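Local coordinates for protein L-Ala-D/L-Glu Epimerase (PDB 1JPD) that belongs to the enolase superfamily, joining an N-terminal domain of the mandelate racemase/muconate lactonizing enzyme family to a C-terminal domain of the TIM-barrel type, at residues 139-142 with 143-147; 178-181 with 182-186; 238-241 with 242-246; 308-311 with 312-316. All coordinates share one frame; numbering follows the deposited sequence.

Contact 1. Residues 139-142 with 143-147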
ATOM      1  N   SER A 139       2.295 -22.353   9.191  1.00 48.04           N
ATOM      2  CA  SER A 139       1.425 -21.257   8.805  1.00 42.61           C
ATOM      3  C   SER A 139       1.388 -21.113   7.293  1.00 40.56           C
ATOM      4  O   SER A 139       0.312 -20.998   6.706  1.00 42.77           O
ATOM      5  CB  SER A 139       1.903 -19.951   9.433  1.00 41.79           C
ATOM      6  OG  SER A 139       1.124 -18.863   8.964  1.00 49.28           O
ATOM      7  N   ALA A 140       2.561 -21.124   6.664  1.00 42.60           N
ATOM      8  CA  ALA A 140       2.652 -21.000   5.214  1.00 43.47           C
ATOM      9  C   ALA A 140       1.889 -22.131   4.530  1.00 46.91           C
ATOM     10  O   ALA A 140       1.186 -21.916   3.535  1.00 45.40           O
ATOM     11  CB  ALA A 140       4.102 -21.019   4.779  1.00 45.97           C
ATOM     12  N   SER A 141       2.021 -23.338   5.069  1.00 47.09           N
ATOM     13  CA  SER A 141       1.331 -24.483   4.489  1.00 51.29           C
ATOM     14  C   SER A 141      -0.196 -24.346   4.594  1.00 48.29           C
ATOM     15  O   SER A 141      -0.912 -24.592   3.625  1.00 45.31           O
ATOM     16  CB  SER A 141       1.792 -25.777   5.168  1.00 47.49           C
ATOM     17  OG  SER A 141       1.120 -26.894   4.612  1.00 50.77           O
ATOM     18  N   THR A 142      -0.685 -23.948   5.767  1.00 47.48           N
ATOM     19  CA  THR A 142      -2.119 -23.775   5.990  1.00 46.55           C
ATOM     20  C   THR A 142      -2.708 -22.681   5.103  1.00 48.80           C
ATOM     21  O   THR A 142      -3.803 -22.835   4.554  1.00 45.80           O
ATOM     22  CB  THR A 142      -2.415 -23.405   7.452  1.00 49.36           C
ATOM     23  OG1 THR A 142      -1.966 -24.457   8.314  1.00 49.32           O
ATOM     24  CG2 THR A 142      -3.905 -23.190   7.650  1.00 52.56           C
ATOM     25  N   LEU A 143      -1.984 -21.573   4.974  1.00 49.61           N
ATOM     26  CA  LEU A 143      -2.444 -20.464   4.146  1.00 47.04           C
ATOM     27  C   LEU A 143      -2.401 -20.863   2.676  1.00 47.87           C
ATOM     28  O   LEU A 143      -3.218 -20.401   1.881  1.00 49.90           O
ATOM     29  CB  LEU A 143      -1.588 -19.215   4.398  1.00 41.72           C
ATOM     30  CG  LEU A 143      -1.673 -18.670   5.831  1.00 44.59           C
ATOM     31  CD1 LEU A 143      -0.718 -17.502   6.019  1.00 38.38           C
ATOM     32  CD2 LEU A 143      -3.103 -18.232   6.120  1.00 47.44           C
ATOM     33  N   TRP A 144      -1.451 -21.724   2.313  1.00 51.70           N
ATOM     34  CA  TRP A 144      -1.342 -22.187   0.929  1.00 48.98           C
ATOM     35  C   TRP A 144      -2.522 -23.104   0.616  1.00 50.54           C
ATOM     36  O   TRP A 144      -3.089 -23.048  -0.477  1.00 47.89           O
ATOM     37  CB  TRP A 144      -0.016 -22.928   0.704  1.00 46.31           C
ATOM     38  CG  TRP A 144       0.025 -23.717  -0.579  1.00 41.32           C
ATOM     39  CD1 TRP A 144      -0.232 -25.054  -0.730  1.00 36.54           C
ATOM     40  CD2 TRP A 144       0.271 -23.207  -1.893  1.00 35.68           C
ATOM     41  NE1 TRP A 144      -0.162 -25.402  -2.053  1.00 34.79           N
ATOM     42  CE2 TRP A 144       0.145 -24.289  -2.791  1.00 33.83           C
ATOM     43  CE3 TRP A 144       0.588 -21.941  -2.399  1.00 36.16           C
ATOM     44  CZ2 TRP A 144       0.323 -24.143  -4.171  1.00 37.25           C
ATOM     45  CZ3 TRP A 144       0.766 -21.794  -3.776  1.00 38.03           C
ATOM     46  CH2 TRP A 144       0.632 -22.891  -4.643  1.00 39.92           C
ATOM     47  N   GLN A 145      -2.890 -23.932   1.593  1.00 55.09           N
ATOM     48  CA  GLN A 145      -4.014 -24.859   1.462  1.00 57.96           C
ATOM     49  C   GLN A 145      -5.325 -24.082   1.340  1.00 57.69           C
ATOM     50  O   GLN A 145      -6.211 -24.473   0.584  1.00 61.44           O
ATOM     51  CB  GLN A 145      -4.106 -25.775   2.690  1.00 60.92           C
ATOM     52  CG  GLN A 145      -2.856 -26.585   2.992  1.00 67.43           C
ATOM     53  CD  GLN A 145      -2.756 -27.854   2.175  1.00 69.98           C
ATOM     54  OE1 GLN A 145      -2.747 -27.823   0.941  1.00 69.54           O
ATOM     55  NE2 GLN A 145      -2.677 -28.987   2.863  1.00 72.87           N
ATOM     56  N   ALA A 146      -5.438 -22.985   2.089  1.00 54.47           N
ATOM     57  CA  ALA A 146      -6.643 -22.157   2.085  1.00 47.42           C
ATOM     58  C   ALA A 146      -6.813 -21.307   0.822  1.00 47.16           C
ATOM     59  O   ALA A 146      -7.831 -20.626   0.663  1.00 49.17           O
ATOM     60  CB  ALA A 146      -6.672 -21.273   3.332  1.00 44.65           C
ATOM     61  N   GLY A 147      -5.822 -21.338  -0.068  1.00 46.45           N
ATOM     62  CA  GLY A 147      -5.929 -20.597  -1.314  1.00 43.02           C
ATOM     63  C   GLY A 147      -4.943 -19.479  -1.601  1.00 48.86           C
ATOM     64  O   GLY A 147      -4.991 -18.887  -2.681  1.00 53.81           O
TER
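Leu143 keeps CG beside its own backbone N (chi1 -63°), which turns the side chain back along the helix toward Ser139. Ser139 holds OG opposite its N across the CA-CB bond (chi1 175°), so the hydroxyl leans to the carbonyl side and forward along the helix. The result is a contact one turn apart: OG of Ser139 lies 3.7 Å from CD1 of Leu143. The CD1 branch does the touching. CG of Leu143 also lies near the carbonyl O of Ser139. That carbonyl accepts the backbone N of Leu143 at 2.9 Å. Next along the chain, Trp144 N donates to Ala140 O at 2.9 Å, and its N-H is more bent. Ala146 N reaches Thr142 O at 3.0 Å. These bonds are the i to i+4 ladder of helix 133-145, which links strand 121-128 to strand 150-154 as a beta-alpha-beta crossover of the barrel. Ala140 and Leu143 both touch Leu151 of strand 150-154, so they mark the face of the helix turned to the sheet. Trp144 brings only CB close to the preceding turn, 3.2 Å from Ala140 O. Its indole lies beyond this turn and packs on Val171, Asp173 and Ala174. Thr142 OG1 is hydrogen-bonded back to the carbonyl O of Asn138. CB of Ala146 passes 3.5 Å from Thr142 O and also touches Thr319. At Gly147 the backbone takes a positive phi of 117°. Its N bonds back to Trp144 O at 3.2 Å, part of a Schellman motif.

Contact 2. Residues 178-181 with 182-186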
ATOM      1  N   VAL A 178       9.530 -11.394   0.564  1.00 33.70           N
ATOM      2  CA  VAL A 178       9.978 -11.150   1.932  1.00 33.48           C
ATOM      3  C   VAL A 178       9.995  -9.681   2.321  1.00 38.76           C
ATOM      4  O   VAL A 178      10.553  -8.845   1.608  1.00 40.28           O
ATOM      5  CB  VAL A 178      11.406 -11.715   2.156  1.00 32.40           C
ATOM      6  CG1 VAL A 178      12.029 -11.103   3.405  1.00 30.32           C
ATOM      7  CG2 VAL A 178      11.355 -13.224   2.289  1.00 33.19           C
ATOM      8  N   ASP A 179       9.380  -9.375   3.462  1.00 39.10           N
ATOM      9  CA  ASP A 179       9.358  -8.014   3.975  1.00 37.33           C
ATOM     10  C   ASP A 179      10.288  -7.996   5.182  1.00 34.82           C
ATOM     11  O   ASP A 179       9.907  -8.412   6.274  1.00 34.54           O
ATOM     12  CB  ASP A 179       7.942  -7.611   4.403  1.00 42.14           C
ATOM     13  CG  ASP A 179       7.821  -6.115   4.701  1.00 48.89           C
ATOM     14  OD1 ASP A 179       8.844  -5.406   4.600  1.00 50.47           O
ATOM     15  OD2 ASP A 179       6.707  -5.644   5.031  1.00 50.47           O
ATOM     16  N   ALA A 180      11.518  -7.542   4.978  1.00 34.89           N
ATOM     17  CA  ALA A 180      12.484  -7.483   6.069  1.00 37.68           C
ATOM     18  C   ALA A 180      12.224  -6.238   6.912  1.00 37.24           C
ATOM     19  O   ALA A 180      12.862  -6.019   7.946  1.00 33.09           O
ATOM     20  CB  ALA A 180      13.910  -7.478   5.516  1.00 40.27           C
ATOM     21  N   ASN A 181      11.294  -5.416   6.436  1.00 36.22           N
ATOM     22  CA  ASN A 181      10.865  -4.211   7.136  1.00 44.48           C
ATOM     23  C   ASN A 181      11.968  -3.387   7.845  1.00 44.47           C
ATOM     24  O   ASN A 181      11.879  -3.117   9.044  1.00 47.16           O
ATOM     25  CB  ASN A 181       9.787  -4.620   8.149  1.00 48.70           C
ATOM     26  CG  ASN A 181       8.992  -3.441   8.677  1.00 58.30           C
ATOM     27  OD1 ASN A 181       8.666  -3.397   9.869  1.00 57.72           O
ATOM     28  ND2 ASN A 181       8.661  -2.482   7.793  1.00 53.60           N
ATOM     29  N   GLU A 182      13.000  -2.993   7.106  1.00 41.98           N
ATOM     30  CA  GLU A 182      14.099  -2.191   7.652  1.00 36.81           C
ATOM     31  C   GLU A 182      14.901  -2.799   8.814  1.00 39.49           C
ATOM     32  O   GLU A 182      15.626  -2.079   9.504  1.00 42.79           O
ATOM     33  CB  GLU A 182      13.573  -0.815   8.087  1.00 34.74           C
ATOM     34  CG  GLU A 182      12.989   0.018   6.969  1.00 36.84           C
ATOM     35  CD  GLU A 182      12.606   1.420   7.405  1.00 40.50           C
ATOM     36  OE1 GLU A 182      11.660   1.573   8.204  1.00 43.76           O
ATOM     37  OE2 GLU A 182      13.255   2.378   6.943  1.00 45.13           O
ATOM     38  N   SER A 183      14.812  -4.106   9.030  1.00 39.48           N
ATOM     39  CA  SER A 183      15.537  -4.708  10.149  1.00 39.19           C
ATOM     40  C   SER A 183      16.890  -5.324   9.796  1.00 41.88           C
ATOM     41  O   SER A 183      17.659  -5.683  10.691  1.00 42.18           O
ATOM     42  CB  SER A 183      14.665  -5.767  10.828  1.00 35.14           C
ATOM     43  OG  SER A 183      14.423  -6.855   9.955  1.00 38.65           O
ATOM     44  N   TRP A 184      17.189  -5.445   8.505  1.00 41.28           N
ATOM     45  CA  TRP A 184      18.456  -6.039   8.080  1.00 42.36           C
ATOM     46  C   TRP A 184      19.590  -5.027   8.030  1.00 46.32           C
ATOM     47  O   TRP A 184      19.358  -3.823   8.112  1.00 49.46           O
ATOM     48  CB  TRP A 184      18.285  -6.701   6.713  1.00 39.41           C
ATOM     49  CG  TRP A 184      17.479  -7.972   6.760  1.00 42.52           C
ATOM     50  CD1 TRP A 184      16.715  -8.429   7.801  1.00 38.13           C
ATOM     51  CD2 TRP A 184      17.317  -8.925   5.699  1.00 43.67           C
ATOM     52  NE1 TRP A 184      16.085  -9.600   7.451  1.00 37.95           N
ATOM     53  CE2 TRP A 184      16.434  -9.927   6.168  1.00 41.74           C
ATOM     54  CE3 TRP A 184      17.824  -9.026   4.396  1.00 41.63           C
ATOM     55  CZ2 TRP A 184      16.053 -11.015   5.383  1.00 42.15           C
ATOM     56  CZ3 TRP A 184      17.443 -10.109   3.615  1.00 41.61           C
ATOM     57  CH2 TRP A 184      16.565 -11.088   4.112  1.00 42.14           C
ATOM     58  N   ARG A 185      20.821  -5.511   7.896  1.00 52.19           N
ATOM     59  CA  ARG A 185      21.972  -4.618   7.841  1.00 56.30           C
ATOM     60  C   ARG A 185      22.857  -4.837   6.617  1.00 54.46           C
ATOM     61  O   ARG A 185      22.743  -5.853   5.922  1.00 51.57           O
ATOM     62  CB  ARG A 185      22.797  -4.751   9.127  1.00 62.56           C
ATOM     63  CG  ARG A 185      22.076  -4.239  10.379  1.00 69.18           C
ATOM     64  CD  ARG A 185      21.843  -2.715  10.333  1.00 76.30           C
ATOM     65  NE  ARG A 185      21.069  -2.242  11.484  1.00 82.88           N
ATOM     66  CZ  ARG A 185      19.740  -2.127  11.511  1.00 84.55           C
ATOM     67  NH1 ARG A 185      19.014  -2.436  10.445  1.00 84.30           N
ATOM     68  NH2 ARG A 185      19.130  -1.730  12.622  1.00 84.12           N
ATOM     69  N   ALA A 186      23.730  -3.865   6.358  1.00 53.48           N
ATOM     70  CA  ALA A 186      24.644  -3.909   5.220  1.00 54.82           C
ATOM     71  C   ALA A 186      25.490  -5.173   5.248  1.00 53.42           C
ATOM     72  O   ALA A 186      25.557  -5.917   4.266  1.00 52.07           O
ATOM     73  CB  ALA A 186      25.543  -2.675   5.227  1.00 51.70           C
TER
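One face of the Trp184 indole is covered by the methyl group of Ala180. CB of Ala180 stands 3.5 Å from the centroid of the five-membered ring, only 6° off the ring normal, a clear CH-pi contact. It meets CE2 of Trp184 at 3.6 Å, toward the rim of the whole ring system. Val178 approaches the six-membered part obliquely and more loosely, with CG1 4.5 Å from CZ2 of Trp184. The indole NE1 donates to Asp156 O, and Arg192 makes a cation-pi contact with the ring. A second flat group, the Arg185 guanidinium, has Glu182 O at its edge. Its NH1 gives a bond of 2.7 Å to Trp184 O, which lies close to the guanidinium plane but is met from above its own carbonyl plane. The chain here leaves strand 175-179 of the barrel and bends through a type I' beta turn from Ala180 to Ser183. Ala180 O is gripped twice across that turn. Ser183 N donates from above the carbonyl plane at 2.9 Å. Ser183 OG donates in the plane at 2.7 Å. The hydroxyl gets there because chi1 of 66° sets OG between the backbone N and the carbonyl carbon. Before the turn, Asp179 OD1 accepts from Asn181 N at 3.1 Å and closes an Asx turn; the N-H comes from above the carboxylate plane. The carboxylate of Glu182 points elsewhere, with OE1 in a salt bridge to Arg53 and OE2 on the backbone N of Ala210.

Contact 3. Residues 238-241 with 242-246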
ATOM      1  N   LYS A 238      14.820   9.317  -8.423  1.00 59.19           N
ATOM      2  CA  LYS A 238      16.228   9.508  -8.736  1.00 58.81           C
ATOM      3  C   LYS A 238      17.087   8.763  -7.723  1.00 58.85           C
ATOM      4  O   LYS A 238      17.963   7.979  -8.090  1.00 57.59           O
ATOM      5  CB  LYS A 238      16.581  10.989  -8.690  1.00 60.29           C
ATOM      6  CG  LYS A 238      18.074  11.251  -8.715  1.00 59.01           C
ATOM      7  CD  LYS A 238      18.375  12.601  -8.108  1.00 59.27           C
ATOM      8  CE  LYS A 238      19.856  12.884  -8.101  1.00 58.58           C
ATOM      9  NZ  LYS A 238      20.108  14.169  -7.422  1.00 59.07           N
ATOM     10  N   ALA A 239      16.830   9.028  -6.446  1.00 58.20           N
ATOM     11  CA  ALA A 239      17.571   8.400  -5.361  1.00 56.15           C
ATOM     12  C   ALA A 239      17.466   6.883  -5.429  1.00 55.04           C
ATOM     13  O   ALA A 239      18.454   6.176  -5.233  1.00 54.79           O
ATOM     14  CB  ALA A 239      17.050   8.897  -4.014  1.00 50.23           C
ATOM     15  N   LEU A 240      16.267   6.386  -5.715  1.00 52.22           N
ATOM     16  CA  LEU A 240      16.045   4.949  -5.787  1.00 54.10           C
ATOM     17  C   LEU A 240      16.788   4.238  -6.925  1.00 55.72           C
ATOM     18  O   LEU A 240      17.183   3.083  -6.782  1.00 52.03           O
ATOM     19  CB  LEU A 240      14.544   4.657  -5.893  1.00 50.88           C
ATOM     20  CG  LEU A 240      13.632   5.163  -4.765  1.00 51.55           C
ATOM     21  CD1 LEU A 240      12.209   4.693  -5.031  1.00 46.95           C
ATOM     22  CD2 LEU A 240      14.117   4.655  -3.414  1.00 45.06           C
ATOM     23  N   LYS A 241      16.978   4.925  -8.048  1.00 59.55           N
ATOM     24  CA  LYS A 241      17.654   4.333  -9.201  1.00 59.40           C
ATOM     25  C   LYS A 241      19.033   3.793  -8.827  1.00 53.96           C
ATOM     26  O   LYS A 241      19.914   4.553  -8.446  1.00 53.09           O
ATOM     27  CB  LYS A 241      17.770   5.372 -10.330  1.00 62.37           C
ATOM     28  CG  LYS A 241      17.926   4.772 -11.726  1.00 68.45           C
ATOM     29  CD  LYS A 241      16.858   3.710 -11.993  1.00 75.92           C
ATOM     30  CE  LYS A 241      17.151   2.898 -13.254  1.00 78.25           C
ATOM     31  NZ  LYS A 241      16.452   1.573 -13.229  1.00 76.09           N
ATOM     32  N   GLY A 242      19.212   2.476  -8.925  1.00 50.46           N
ATOM     33  CA  GLY A 242      20.492   1.881  -8.580  1.00 44.44           C
ATOM     34  C   GLY A 242      20.505   1.233  -7.209  1.00 47.81           C
ATOM     35  O   GLY A 242      21.509   0.651  -6.790  1.00 46.83           O
ATOM     36  N   ARG A 243      19.392   1.349  -6.492  1.00 46.48           N
ATOM     37  CA  ARG A 243      19.280   0.748  -5.167  1.00 44.52           C
ATOM     38  C   ARG A 243      18.114  -0.229  -5.104  1.00 43.64           C
ATOM     39  O   ARG A 243      18.151  -1.186  -4.332  1.00 44.05           O
ATOM     40  CB  ARG A 243      19.121   1.825  -4.087  1.00 41.36           C
ATOM     41  CG  ARG A 243      20.351   2.690  -3.941  1.00 40.94           C
ATOM     42  CD  ARG A 243      20.301   3.610  -2.740  1.00 44.46           C
ATOM     43  NE  ARG A 243      21.478   4.474  -2.723  1.00 46.65           N
ATOM     44  CZ  ARG A 243      21.746   5.380  -1.790  1.00 47.79           C
ATOM     45  NH1 ARG A 243      20.921   5.562  -0.766  1.00 46.34           N
ATOM     46  NH2 ARG A 243      22.845   6.113  -1.888  1.00 49.27           N
ATOM     47  N   TYR A 244      17.100   0.000  -5.936  1.00 36.30           N
ATOM     48  CA  TYR A 244      15.923  -0.855  -5.965  1.00 36.57           C
ATOM     49  C   TYR A 244      15.424  -1.183  -7.383  1.00 40.25           C
ATOM     50  O   TYR A 244      15.545  -0.378  -8.309  1.00 39.34           O
ATOM     51  CB  TYR A 244      14.777  -0.194  -5.179  1.00 37.87           C
ATOM     52  CG  TYR A 244      15.084   0.123  -3.728  1.00 34.72           C
ATOM     53  CD1 TYR A 244      15.695   1.321  -3.362  1.00 33.12           C
ATOM     54  CD2 TYR A 244      14.766  -0.780  -2.725  1.00 35.76           C
ATOM     55  CE1 TYR A 244      15.979   1.610  -2.025  1.00 34.81           C
ATOM     56  CE2 TYR A 244      15.046  -0.502  -1.390  1.00 37.12           C
ATOM     57  CZ  TYR A 244      15.651   0.691  -1.044  1.00 35.59           C
ATOM     58  OH  TYR A 244      15.922   0.949   0.282  1.00 35.33           O
ATOM     59  N   GLU A 245      14.849  -2.370  -7.541  1.00 36.15           N
ATOM     60  CA  GLU A 245      14.312  -2.779  -8.825  1.00 38.79           C
ATOM     61  C   GLU A 245      12.818  -2.501  -8.857  1.00 43.39           C
ATOM     62  O   GLU A 245      12.240  -2.288  -9.924  1.00 46.19           O
ATOM     63  CB  GLU A 245      14.551  -4.272  -9.061  1.00 37.42           C
ATOM     64  CG  GLU A 245      15.960  -4.613  -9.494  1.00 40.25           C
ATOM     65  CD  GLU A 245      16.958  -4.604  -8.355  1.00 44.89           C
ATOM     66  OE1 GLU A 245      18.139  -4.292  -8.617  1.00 47.34           O
ATOM     67  OE2 GLU A 245      16.573  -4.927  -7.205  1.00 45.40           O
ATOM     68  N   MET A 246      12.202  -2.481  -7.675  1.00 46.38           N
ATOM     69  CA  MET A 246      10.757  -2.267  -7.542  1.00 44.71           C
ATOM     70  C   MET A 246      10.396  -1.206  -6.495  1.00 43.59           C
ATOM     71  O   MET A 246      11.152  -0.974  -5.549  1.00 41.42           O
ATOM     72  CB  MET A 246      10.096  -3.600  -7.164  1.00 40.11           C
ATOM     73  CG  MET A 246       8.581  -3.595  -7.068  1.00 41.95           C
ATOM     74  SD  MET A 246       7.999  -5.221  -6.505  1.00 43.66           S
ATOM     75  CE  MET A 246       8.449  -6.236  -7.943  1.00 42.94           C
TER
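Leu240 O receives two backbone N-H groups from the residues that follow it. Arg243 N donates at 2.8 Å, tilted from the carbonyl plane. This bond closes a type II beta turn from Leu240 to Arg243, with Gly242 at the third position, where phi is positive (101°). Tyr244 N donates to the same oxygen at 3.2 Å, within the carbonyl plane. CB of Arg243 lies beside these bonds, 3.5 Å from Leu240 O. The turn follows helix 237-240 on the way to strand 246-249: an alpha-to-beta connection of the barrel. The side chains of Leu240 and Tyr244 add an apolar contact. They cross obliquely, and CD2 of Leu240 comes 3.7 Å from CD1 of Tyr244. Tyr244 keeps CG beside its backbone N (chi1 -58°), and that N is bonded to Leu240 O, so the ring stays on the Leu240 side. Both side chains also lie on Ala227 of strand 225-227, and Tyr244 reaches Ile225 as well, so the pair packs against strand 225-227. Arg243 runs extended past the last helical residues, and its CD lies 4.0 Å from Ala239 O. Lys241 turns away from this group, and its NZ donates to Gln270 O. Farther out, Asp213 holds two ends at once: its OD2 forms a salt bridge with NH1 of Arg243, and its OD1 bonds the phenol OH of Tyr244.

Contact 4. Residues 308-311 with 312-316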
ATOM      1  N   ALA A 308     -11.481  -5.947  12.885  1.00 46.70           N
ATOM      2  CA  ALA A 308     -12.528  -6.820  13.425  1.00 45.96           C
ATOM      3  C   ALA A 308     -13.774  -6.734  12.542  1.00 47.15           C
ATOM      4  O   ALA A 308     -14.393  -7.748  12.208  1.00 45.42           O
ATOM      5  CB  ALA A 308     -12.867  -6.408  14.857  1.00 44.59           C
ATOM      6  N   VAL A 309     -14.129  -5.509  12.173  1.00 46.09           N
ATOM      7  CA  VAL A 309     -15.270  -5.254  11.310  1.00 46.13           C
ATOM      8  C   VAL A 309     -14.807  -4.276  10.247  1.00 47.49           C
ATOM      9  O   VAL A 309     -13.754  -3.653  10.384  1.00 49.62           O
ATOM     10  CB  VAL A 309     -16.454  -4.640  12.084  1.00 46.47           C
ATOM     11  CG1 VAL A 309     -17.085  -5.693  12.990  1.00 45.69           C
ATOM     12  CG2 VAL A 309     -15.977  -3.451  12.906  1.00 48.23           C
ATOM     13  N   ASP A 310     -15.597  -4.151   9.189  1.00 46.20           N
ATOM     14  CA  ASP A 310     -15.274  -3.268   8.076  1.00 43.13           C
ATOM     15  C   ASP A 310     -16.503  -2.409   7.787  1.00 46.11           C
ATOM     16  O   ASP A 310     -17.528  -2.518   8.467  1.00 44.67           O
ATOM     17  CB  ASP A 310     -14.920  -4.121   6.848  1.00 38.04           C
ATOM     18  CG  ASP A 310     -14.291  -3.318   5.716  1.00 39.57           C
ATOM     19  OD1 ASP A 310     -14.192  -2.073   5.803  1.00 37.17           O
ATOM     20  OD2 ASP A 310     -13.893  -3.945   4.715  1.00 39.64           O
ATOM     21  N   VAL A 311     -16.400  -1.548   6.785  1.00 47.71           N
ATOM     22  CA  VAL A 311     -17.526  -0.716   6.418  1.00 47.92           C
ATOM     23  C   VAL A 311     -18.605  -1.634   5.865  1.00 54.00           C
ATOM     24  O   VAL A 311     -18.398  -2.838   5.718  1.00 54.23           O
ATOM     25  CB  VAL A 311     -17.134   0.319   5.357  1.00 43.19           C
ATOM     26  CG1 VAL A 311     -16.272   1.389   5.984  1.00 37.09           C
ATOM     27  CG2 VAL A 311     -16.396  -0.360   4.216  1.00 41.86           C
ATOM     28  N   GLU A 312     -19.760  -1.062   5.564  1.00 61.31           N
ATOM     29  CA  GLU A 312     -20.875  -1.830   5.044  1.00 62.90           C
ATOM     30  C   GLU A 312     -21.424  -1.039   3.862  1.00 61.80           C
ATOM     31  O   GLU A 312     -21.889   0.080   4.033  1.00 66.66           O
ATOM     32  CB  GLU A 312     -21.931  -1.958   6.140  1.00 66.30           C
ATOM     33  CG  GLU A 312     -22.830  -3.175   6.057  1.00 73.46           C
ATOM     34  CD  GLU A 312     -23.868  -3.189   7.173  1.00 76.37           C
ATOM     35  OE1 GLU A 312     -24.708  -2.260   7.222  1.00 72.84           O
ATOM     36  OE2 GLU A 312     -23.836  -4.124   8.006  1.00 77.75           O
ATOM     37  N   PRO A 313     -21.349  -1.594   2.641  1.00 63.39           N
ATOM     38  CA  PRO A 313     -20.802  -2.900   2.260  1.00 59.72           C
ATOM     39  C   PRO A 313     -19.277  -2.886   2.197  1.00 55.40           C
ATOM     40  O   PRO A 313     -18.653  -1.831   2.063  1.00 53.78           O
ATOM     41  CB  PRO A 313     -21.413  -3.125   0.889  1.00 60.16           C
ATOM     42  CG  PRO A 313     -21.333  -1.752   0.303  1.00 58.82           C
ATOM     43  CD  PRO A 313     -21.851  -0.887   1.448  1.00 62.68           C
ATOM     44  N   ALA A 314     -18.692  -4.071   2.270  1.00 50.35           N
ATOM     45  CA  ALA A 314     -17.252  -4.213   2.232  1.00 48.21           C
ATOM     46  C   ALA A 314     -16.832  -5.049   1.040  1.00 51.68           C
ATOM     47  O   ALA A 314     -17.660  -5.704   0.408  1.00 53.92           O
ATOM     48  CB  ALA A 314     -16.772  -4.868   3.507  1.00 52.06           C
ATOM     49  N   LEU A 315     -15.540  -5.017   0.728  1.00 51.29           N
ATOM     50  CA  LEU A 315     -15.000  -5.806  -0.371  1.00 48.15           C
ATOM     51  C   LEU A 315     -14.883  -7.238   0.131  1.00 49.33           C
ATOM     52  O   LEU A 315     -14.623  -7.469   1.318  1.00 47.25           O
ATOM     53  CB  LEU A 315     -13.617  -5.296  -0.776  1.00 45.67           C
ATOM     54  CG  LEU A 315     -13.537  -3.931  -1.449  1.00 46.46           C
ATOM     55  CD1 LEU A 315     -12.079  -3.536  -1.601  1.00 49.58           C
ATOM     56  CD2 LEU A 315     -14.229  -3.972  -2.802  1.00 39.31           C
ATOM     57  N   GLN A 316     -15.068  -8.201  -0.765  1.00 49.26           N
ATOM     58  CA  GLN A 316     -14.989  -9.596  -0.364  1.00 50.69           C
ATOM     59  C   GLN A 316     -13.595 -10.204  -0.477  1.00 47.87           C
ATOM     60  O   GLN A 316     -13.024 -10.304  -1.564  1.00 42.01           O
ATOM     61  CB  GLN A 316     -16.013 -10.417  -1.149  1.00 53.81           C
ATOM     62  CG  GLN A 316     -17.453 -10.053  -0.779  1.00 57.41           C
ATOM     63  CD  GLN A 316     -17.694 -10.094   0.734  1.00 61.29           C
ATOM     64  OE1 GLN A 316     -17.659 -11.161   1.349  1.00 64.69           O
ATOM     65  NE2 GLN A 316     -17.924  -8.927   1.335  1.00 55.04           N
TER
HETATM   66  O   HOH W   1     -14.182  -6.561   4.156  1.00 38.28           O
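Asp310 OD2 is held by two polar partners. A water donates to it at 2.7 Å, and it is also hydrogen-bonded to Ser283 OG. The same water donates to Leu315 O at 3.0 Å, so it bridges the aspartate to the far side of the turn. Ser283 OG is a second bridge, since it also bonds Leu315 N. The methyl group of Ala314 lies against the same carboxylate. Its CB meets Asp310 OD2 at 3.3 Å and CB of the same aspartate at 3.9 Å. Asp310 reaches this place because chi1 of -168° carries its carboxylate away from its own backbone N and over toward Ala314. The carbonyl of Val311 approaches the same methyl, with O 3.4 Å from CB of Ala314. Val311 uses its CG2 branch on the next part of the turn, 3.4 Å from Pro313 O. The peptide bond between Glu312 and Pro313 is cis, at the point where the chain folds back on itself. This loop lies between strand 298-299 and strand 316-318 of the C-terminal domain. One side is set against the start of helix 283-289, where Val311 touches Ser283 and Arg284 and Leu315 touches Ile286. Val309 and Val311 also rest on Trp14 of strand 6-15, which joins the loop to the N-terminal domain.

Along the chain the four contacts stand in series, so none nests in or crosses another. Contact 1 closes the last turn of helix 133-145, ahead of strand 150-154. Contact 2 turns the chain just after strand 175-179, before helix 189-198. Contact 3 closes the short connection from helix 237-240 to strand 246-249. Contact 4 folds the loop before strand 316-318 and reaches across to strand 6-15 of the N-terminal antiparallel sheet. Contacts 2 and 3 come nearest, with about 7 Å between their nearest atoms. Contact 4 lies across the chain's centre from both. All four belong to the barrel domain.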